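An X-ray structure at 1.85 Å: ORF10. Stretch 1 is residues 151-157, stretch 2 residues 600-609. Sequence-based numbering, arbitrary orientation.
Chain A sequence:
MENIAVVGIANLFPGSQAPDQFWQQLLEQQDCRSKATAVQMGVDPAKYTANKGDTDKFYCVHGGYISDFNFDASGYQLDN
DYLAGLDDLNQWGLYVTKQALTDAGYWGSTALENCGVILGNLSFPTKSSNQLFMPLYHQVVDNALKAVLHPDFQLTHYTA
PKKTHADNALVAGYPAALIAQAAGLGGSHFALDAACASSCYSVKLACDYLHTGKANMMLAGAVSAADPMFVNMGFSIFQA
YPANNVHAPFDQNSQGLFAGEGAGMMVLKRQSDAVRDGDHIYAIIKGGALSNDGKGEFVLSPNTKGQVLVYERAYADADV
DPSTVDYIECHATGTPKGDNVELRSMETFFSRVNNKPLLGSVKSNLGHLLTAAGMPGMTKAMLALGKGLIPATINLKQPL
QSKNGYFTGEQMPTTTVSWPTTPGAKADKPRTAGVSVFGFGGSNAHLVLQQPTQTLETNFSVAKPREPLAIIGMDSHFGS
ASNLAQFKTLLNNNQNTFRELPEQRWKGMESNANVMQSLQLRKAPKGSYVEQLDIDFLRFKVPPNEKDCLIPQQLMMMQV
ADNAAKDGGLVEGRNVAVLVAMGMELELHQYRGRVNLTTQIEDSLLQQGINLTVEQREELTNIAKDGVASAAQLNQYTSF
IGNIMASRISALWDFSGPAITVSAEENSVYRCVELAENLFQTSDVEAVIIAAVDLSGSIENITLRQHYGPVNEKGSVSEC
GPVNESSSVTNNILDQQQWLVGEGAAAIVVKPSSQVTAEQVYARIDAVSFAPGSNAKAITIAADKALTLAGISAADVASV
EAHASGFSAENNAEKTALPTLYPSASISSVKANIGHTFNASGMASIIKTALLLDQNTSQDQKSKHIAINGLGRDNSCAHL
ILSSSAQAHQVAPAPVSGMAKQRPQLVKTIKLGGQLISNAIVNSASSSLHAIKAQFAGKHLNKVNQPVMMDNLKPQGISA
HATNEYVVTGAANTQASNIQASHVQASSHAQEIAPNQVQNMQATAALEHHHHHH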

# COMPACT_ATOMS: atom_id res chain seq x y z
N PRO A 151 7.88 -36.72 -21.06
CA PRO A 151 9.11 -35.93 -20.93
C PRO A 151 9.15 -34.73 -21.86
O PRO A 151 9.90 -33.78 -21.59
CB PRO A 151 10.21 -36.93 -21.27
CG PRO A 151 9.53 -38.00 -22.07
CD PRO A 151 8.16 -38.11 -21.49
N ASP A 152 8.37 -34.73 -22.93
CA ASP A 152 8.33 -33.62 -23.87
C ASP A 152 7.14 -32.69 -23.64
O ASP A 152 6.90 -31.80 -24.46
CB ASP A 152 8.33 -34.15 -25.31
CG ASP A 152 9.59 -34.95 -25.63
OD1 ASP A 152 10.70 -34.57 -25.16
OD2 ASP A 152 9.48 -35.96 -26.35
N PHE A 153 6.37 -32.90 -22.57
CA PHE A 153 5.34 -31.93 -22.24
C PHE A 153 5.96 -30.55 -22.02
O PHE A 153 7.04 -30.43 -21.43
CB PHE A 153 4.58 -32.35 -20.98
CG PHE A 153 3.56 -31.33 -20.56
CD1 PHE A 153 2.28 -31.37 -21.07
CD2 PHE A 153 3.89 -30.31 -19.68
CE1 PHE A 153 1.34 -30.42 -20.72
CE2 PHE A 153 2.95 -29.35 -19.33
CZ PHE A 153 1.68 -29.42 -19.85
N GLN A 154 5.28 -29.51 -22.49
CA GLN A 154 5.73 -28.13 -22.30
C GLN A 154 4.55 -27.27 -21.89
O GLN A 154 3.53 -27.23 -22.59
CB GLN A 154 6.33 -27.54 -23.57
CG GLN A 154 7.67 -28.07 -23.98
CD GLN A 154 8.09 -27.38 -25.26
OE1 GLN A 154 7.41 -27.47 -26.28
NE2 GLN A 154 9.19 -26.65 -25.20
N LEU A 155 4.67 -26.58 -20.76
CA LEU A 155 3.68 -25.59 -20.39
C LEU A 155 3.90 -24.30 -21.16
O LEU A 155 5.04 -23.90 -21.42
CB LEU A 155 3.75 -25.33 -18.88
CG LEU A 155 2.68 -24.44 -18.27
CD1 LEU A 155 1.32 -25.08 -18.36
CD2 LEU A 155 3.08 -24.22 -16.80
N THR A 156 2.81 -23.63 -21.52
CA THR A 156 2.93 -22.34 -22.18
C THR A 156 3.07 -21.22 -21.15
O THR A 156 2.59 -21.33 -20.01
CB THR A 156 1.74 -22.06 -23.10
OG1 THR A 156 0.53 -22.01 -22.33
CG2 THR A 156 1.61 -23.16 -24.17
N HIS A 157 3.76 -20.14 -21.54
CA HIS A 157 3.86 -18.96 -20.67
C HIS A 157 2.47 -18.34 -20.42
O HIS A 157 1.57 -18.40 -21.26
CB HIS A 157 4.83 -17.95 -21.30
CG HIS A 157 5.48 -17.03 -20.31
ND1 HIS A 157 6.56 -17.41 -19.54
CD2 HIS A 157 5.22 -15.75 -19.97
CE1 HIS A 157 6.94 -16.40 -18.78
NE2 HIS A 157 6.13 -15.38 -19.02
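Stretch 2, residues 600-609: QIEDSLLQQG

How does stretch 2 lie on stretch 1? Stretch 2 is almost all helix, continuing from earlier in the chain; Gly-609, with positive phi, has left it in a Schellman motif. The helix runs obliquely in the broadly opposite direction to a segment without regular secondary structure, extended from Phe-153 onward. As stretch 1 advances from Phe-153 to Thr-156, its nearest neighbours on the helix step back from Gln-608 through Ser-604 to Gln-600. These three residues are spaced four apart, so they recur on one side of the helix at each turn, and each offers a polar side chain to the backbone of stretch 1. The CA atoms are 7.7 Å apart at Phe-153 and Gln-608, 5.6 Å at Leu-155 and Ser-604, and 5.3 Å at Thr-156 and Gln-600, so the segment draws closer to the helix as it proceeds.

What holds the beginning of the segment, from Asp-152 to Gln-154? The amide group of Gln-608 serves as donor and acceptor at once. Its NE2 donates to Asp-152 O at 3.0 Å, while its OE1 accepts from Gln-154 N at 2.9 Å, so one side chain spans Phe-153 and satisfies backbone groups before and after it. Between these bonds, Phe-153 CA lies 3.3 Å from Gln-608 OE1. The phenylalanine ring, with chi1 in t, brings its end nearer the helix, where Phe-153 CZ comes within 4.1 Å of Ser-604 CB.

How does the middle of the segment meet the helix? Ser-604 points its CB toward stretch 1, and its hydroxyl donates to the backbone: the bond from Ser-604 OG to Gln-154 O is 2.7 Å. The same oxygen accepts a weak bond from Thr-156 N, at 3.0 Å from Ser-604 OG, the N-H direction being well off line. Leu-155 CA, between these two bonded groups, is 3.2 Å from Ser-604 OG. The Leu-155 side chain adds an apolar contact, its CD1 reaching Ile-601 CD1 at 3.6 Å and Gln-600 CB at 3.9 Å.

What closes the contact at Thr-156 and His-157? Thr-156 points toward the helix and has the largest covered area of any residue here. Its carbonyl receives a nearly straight hydrogen bond from Gln-600, with NE2 of Gln-600 2.8 Å from Thr-156 O. On the side-chain side, Thr-156 CG2 packs 3.4 Å from Ser-604 OG. A water also joins the two stretches, lying 2.9 Å from Thr-156 OG1 and donating to Asp-603 OD2 at 2.5 Å. At His-157 the CB points away from the helix, and the contact fades, with His-157 C 3.8 Å from Gln-600 NE2.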

# COMPACT_ATOMS: atom_id res chain seq x y z
N GLN A 600 -3.27 -21.64 -19.82
CA GLN A 600 -1.95 -22.21 -20.08
C GLN A 600 -2.03 -23.70 -20.39
O GLN A 600 -1.37 -24.18 -21.32
CB GLN A 600 -1.02 -21.98 -18.89
CG GLN A 600 -0.58 -20.55 -18.78
CD GLN A 600 0.16 -20.33 -17.50
OE1 GLN A 600 -0.44 -19.93 -16.50
NE2 GLN A 600 1.47 -20.63 -17.51
N ILE A 601 -2.83 -24.45 -19.62
CA ILE A 601 -2.92 -25.89 -19.86
C ILE A 601 -3.73 -26.17 -21.12
O ILE A 601 -3.38 -27.04 -21.92
CB ILE A 601 -3.54 -26.61 -18.64
CG1 ILE A 601 -2.68 -26.42 -17.39
CG2 ILE A 601 -3.72 -28.09 -18.95
CD1 ILE A 601 -1.44 -27.24 -17.38
N GLU A 602 -4.82 -25.43 -21.33
CA GLU A 602 -5.58 -25.61 -22.57
C GLU A 602 -4.69 -25.39 -23.79
O GLU A 602 -4.67 -26.21 -24.72
CB GLU A 602 -6.79 -24.68 -22.60
CG GLU A 602 -7.63 -24.85 -23.87
CD GLU A 602 -8.85 -23.92 -23.91
OE1 GLU A 602 -8.73 -22.72 -23.56
OE2 GLU A 602 -9.92 -24.41 -24.32
N ASP A 603 -3.93 -24.28 -23.80
CA ASP A 603 -3.05 -23.98 -24.92
C ASP A 603 -1.99 -25.06 -25.11
O ASP A 603 -1.65 -25.41 -26.25
CB ASP A 603 -2.37 -22.63 -24.72
CG ASP A 603 -3.31 -21.46 -24.91
OD1 ASP A 603 -4.46 -21.68 -25.36
OD2 ASP A 603 -2.90 -20.32 -24.61
N SER A 604 -1.42 -25.57 -24.01
CA SER A 604 -0.40 -26.60 -24.11
C SER A 604 -0.96 -27.86 -24.76
O SER A 604 -0.33 -28.44 -25.65
CB SER A 604 0.13 -26.92 -22.70
OG SER A 604 1.11 -25.98 -22.32
N LEU A 605 -2.10 -28.34 -24.27
CA LEU A 605 -2.71 -29.55 -24.82
C LEU A 605 -3.03 -29.39 -26.29
O LEU A 605 -2.77 -30.29 -27.11
CB LEU A 605 -3.98 -29.89 -24.05
CG LEU A 605 -3.74 -30.29 -22.60
CD1 LEU A 605 -5.09 -30.25 -21.90
CD2 LEU A 605 -3.09 -31.67 -22.53
N LEU A 606 -3.61 -28.24 -26.66
CA LEU A 606 -3.91 -27.97 -28.06
C LEU A 606 -2.64 -27.97 -28.89
O LEU A 606 -2.52 -28.71 -29.88
CB LEU A 606 -4.64 -26.63 -28.17
CG LEU A 606 -5.47 -26.41 -29.44
CD1 LEU A 606 -6.52 -27.48 -29.55
CD2 LEU A 606 -6.09 -25.03 -29.39
N GLN A 607 -1.67 -27.14 -28.52
CA GLN A 607 -0.51 -26.96 -29.38
C GLN A 607 0.30 -28.23 -29.49
O GLN A 607 0.89 -28.49 -30.55
CB GLN A 607 0.35 -25.81 -28.88
CG GLN A 607 -0.30 -24.46 -29.18
CD GLN A 607 0.36 -23.32 -28.46
OE1 GLN A 607 1.57 -23.32 -28.23
NE2 GLN A 607 -0.43 -22.31 -28.12
N GLN A 608 0.35 -29.05 -28.43
CA GLN A 608 1.20 -30.23 -28.49
C GLN A 608 0.52 -31.41 -29.17
O GLN A 608 1.19 -32.41 -29.45
CB GLN A 608 1.67 -30.63 -27.09
CG GLN A 608 2.58 -29.55 -26.47
CD GLN A 608 3.60 -30.14 -25.50
OE1 GLN A 608 3.26 -30.46 -24.38
NE2 GLN A 608 4.86 -30.25 -25.93
N GLY A 609 -0.78 -31.31 -29.43
CA GLY A 609 -1.47 -32.30 -30.24
C GLY A 609 -2.17 -33.38 -29.47
O GLY A 609 -2.49 -34.43 -30.06
O HOH W 1 -1.21 -19.70 -22.84